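Local coordinates for putative exonuclease (Eubacterium rectale, PDB 3L0A), which is a putative exonuclease of a PDDEXK-like family that binds zinc and probably hydrolyses nucleic acid, at the interface of chains A and B. Residues are numbered along the deposited sequence; one frame, centred on the assembly and turned at random. Chains: chain A/B, Putative exonuclease.

The interface of chains A and B. Residues chain A 203-206; chain B 251, 253, 256-257.
A:Asp203 and B:Arg251 form a salt bridge at one end of a strip in which the C-terminal segment of chain B runs beside strand 204-209 of chain A. A:Asp203 offers OD1, met nearly along its C-O axis by guanidinium NH1 of B:Arg251 at 2.5 Å; the carboxylate plane stands steeply to the guanidinium, at 78°. The same NH1 of B:Arg251 donates to the backbone carbonyl O of A:Ile204 at 3.2 Å, approaching from above the carbonyl plane, while that oxygen lies at the edge of the guanidinium. One nitrogen thus serves two acceptors, which would limit turning of the arginine head. The chain of B:Arg251 leaves the backbone extended and bends at its third torsion (-44°), which swings the head towards strand 204-209.

A:Arg205 can be followed outward from CB, which lies at the margin of contact with methyl CD1 of B:Ile257. CG and CD of A:Arg205 pack against CD1 of B:Ile257, each at 3.7 Å. Beyond CD, NE passes near NH1 of B:Arg251 without hydrogen bonding to it, and CZ of A:Arg205 lies 3.7 Å from CZ of B:Arg251. At the tips, NH2 sits over the centre of the B:Arg251 guanidinium and NH1 approaches CD of B:Arg251 and the CG2 methyl of B:Ile257. The two guanidinium groups are stacked, 23° from parallel, an arrangement that the carboxylate of A:Asp203 probably helps to offset electrostatically. Were B:Arg251 an alanine, A:Asp203 would probably be left without its countercharge across the contact and the A:Arg205 guanidinium without its stacking partner.

Further along, CD1 of B:Leu253 packs on CG1 of A:Ile204 at 3.8 Å, and the backbone N of B:Ile257 donates to O of A:Ile206 at 2.9 Å. Polar and apolar contacts together dock the chain B tail along the strand edge of its neighbour, an association that may be confined to the crystal.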
ATOM      1  N   ASP A 203      -1.126 -10.226 -18.122  1.00 22.82           N
ATOM      2  CA  ASP A 203      -2.161  -9.749 -19.034  1.00 23.86           C
ATOM      3  C   ASP A 203      -1.467  -9.313 -20.300  1.00 23.09           C
ATOM      4  O   ASP A 203      -0.549  -8.527 -20.216  1.00 24.28           O
ATOM      5  CB  ASP A 203      -2.827  -8.525 -18.388  1.00 24.09           C
ATOM      6  CG  ASP A 203      -4.215  -8.228 -18.919  1.00 24.93           C
ATOM      7  OD1 ASP A 203      -4.823  -9.080 -19.555  1.00 25.24           O
ATOM      8  OD2 ASP A 203      -4.707  -7.115 -18.660  1.00 27.91           O
ATOM      9  N   ILE A 204      -1.885  -9.794 -21.460  1.00 22.44           N
ATOM     10  CA  ILE A 204      -1.364  -9.297 -22.738  1.00 21.62           C
ATOM     11  C   ILE A 204      -2.471  -8.702 -23.626  1.00 21.59           C
ATOM     12  O   ILE A 204      -3.557  -9.320 -23.747  1.00 21.56           O
ATOM     13  CB  ILE A 204      -0.615 -10.403 -23.595  1.00 21.69           C
ATOM     14  CG1 ILE A 204      -1.608 -11.404 -24.219  1.00 20.98           C
ATOM     15  CG2 ILE A 204       0.498 -11.085 -22.778  1.00 23.10           C
ATOM     16  CD1 ILE A 204      -0.994 -12.645 -24.811  1.00 14.01           C
ATOM     17  N   ARG A 205      -2.154  -7.556 -24.273  1.00 20.84           N
ATOM     18  CA  ARG A 205      -3.038  -6.830 -25.199  1.00 20.50           C
ATOM     19  C   ARG A 205      -2.234  -6.064 -26.231  1.00 20.01           C
ATOM     20  O   ARG A 205      -1.200  -5.487 -25.902  1.00 20.60           O
ATOM     21  CB  ARG A 205      -3.859  -5.747 -24.467  1.00 20.34           C
ATOM     22  CG  ARG A 205      -4.918  -6.196 -23.504  1.00 19.38           C
ATOM     23  CD  ARG A 205      -5.971  -7.015 -24.128  1.00 22.74           C
ATOM     24  NE  ARG A 205      -6.988  -7.410 -23.148  1.00 24.23           N
ATOM     25  CZ  ARG A 205      -8.096  -8.087 -23.475  1.00 25.74           C
ATOM     26  NH1 ARG A 205      -8.326  -8.447 -24.737  1.00 26.50           N
ATOM     27  NH2 ARG A 205      -8.985  -8.404 -22.543  1.00 24.70           N
ATOM     28  N   ILE A 206      -2.753  -5.995 -27.451  1.00 19.57           N
ATOM     29  CA  ILE A 206      -2.373  -4.983 -28.442  1.00 19.13           C
ATOM     30  C   ILE A 206      -3.386  -3.842 -28.358  1.00 19.69           C
ATOM     31  O   ILE A 206      -4.581  -4.071 -28.520  1.00 22.33           O
ATOM     32  CB  ILE A 206      -2.378  -5.578 -29.871  1.00 18.84           C
ATOM     33  CG1 ILE A 206      -1.258  -6.610 -30.040  1.00 17.85           C
ATOM     34  CG2 ILE A 206      -2.146  -4.499 -30.903  1.00 19.13           C
ATOM     35  CD1 ILE A 206       0.205  -6.073 -29.608  1.00 15.19           C
TER
ATOM     36  N   ARG B 251      -5.943 -16.588 -22.634  1.00 17.76           N
ATOM     37  CA  ARG B 251      -6.290 -15.642 -23.675  1.00 18.15           C
ATOM     38  C   ARG B 251      -5.467 -15.879 -24.903  1.00 18.24           C
ATOM     39  O   ARG B 251      -4.282 -16.153 -24.792  1.00 19.23           O
ATOM     40  CB  ARG B 251      -6.088 -14.201 -23.201  1.00 19.00           C
ATOM     41  CG  ARG B 251      -6.513 -13.163 -24.222  1.00 19.21           C
ATOM     42  CD  ARG B 251      -6.497 -11.761 -23.660  1.00 19.82           C
ATOM     43  NE  ARG B 251      -7.089 -11.711 -22.327  1.00 18.64           N
ATOM     44  CZ  ARG B 251      -6.776 -10.819 -21.392  1.00 19.37           C
ATOM     45  NH1 ARG B 251      -5.886  -9.881 -21.641  1.00 20.63           N
ATOM     46  NH2 ARG B 251      -7.356 -10.872 -20.202  1.00 20.08           N
ATOM     47  N   LEU B 253      -5.032 -13.780 -28.382  1.00 18.73           N
ATOM     48  CA  LEU B 253      -5.394 -12.532 -29.039  1.00 18.52           C
ATOM     49  C   LEU B 253      -5.644 -12.686 -30.549  1.00 18.95           C
ATOM     50  O   LEU B 253      -4.920 -13.406 -31.245  1.00 18.54           O
ATOM     51  CB  LEU B 253      -4.289 -11.506 -28.857  1.00 17.89           C
ATOM     52  CG  LEU B 253      -3.890 -11.128 -27.434  1.00 17.28           C
ATOM     53  CD1 LEU B 253      -2.711 -10.179 -27.629  1.00 18.14           C
ATOM     54  CD2 LEU B 253      -5.026 -10.460 -26.671  1.00 12.20           C
ATOM     55  N   PRO B 256      -6.968  -6.027 -31.979  1.00 19.04           N
ATOM     56  CA  PRO B 256      -6.550  -4.918 -31.141  1.00 18.60           C
ATOM     57  C   PRO B 256      -7.683  -4.366 -30.317  1.00 19.03           C
ATOM     58  O   PRO B 256      -8.777  -4.249 -30.846  1.00 20.03           O
ATOM     59  CB  PRO B 256      -6.114  -3.856 -32.151  1.00 18.81           C
ATOM     60  CG  PRO B 256      -6.741  -4.194 -33.420  1.00 18.97           C
ATOM     61  CD  PRO B 256      -7.041  -5.657 -33.403  1.00 18.35           C
ATOM     62  N   ILE B 257      -7.451  -4.062 -29.031  1.00 18.62           N
ATOM     63  CA  ILE B 257      -8.330  -3.151 -28.320  1.00 18.14           C
ATOM     64  C   ILE B 257      -7.919  -1.690 -28.541  1.00 18.64           C
ATOM     65  O   ILE B 257      -6.984  -1.399 -29.299  1.00 20.45           O
ATOM     66  CB  ILE B 257      -8.505  -3.507 -26.791  1.00 17.98           C
ATOM     67  CG1 ILE B 257      -7.213  -3.405 -25.996  1.00 17.35           C
ATOM     68  CG2 ILE B 257      -9.114  -4.868 -26.616  1.00 16.41           C
ATOM     69  CD1 ILE B 257      -7.438  -3.604 -24.456  1.00 14.85           C
TER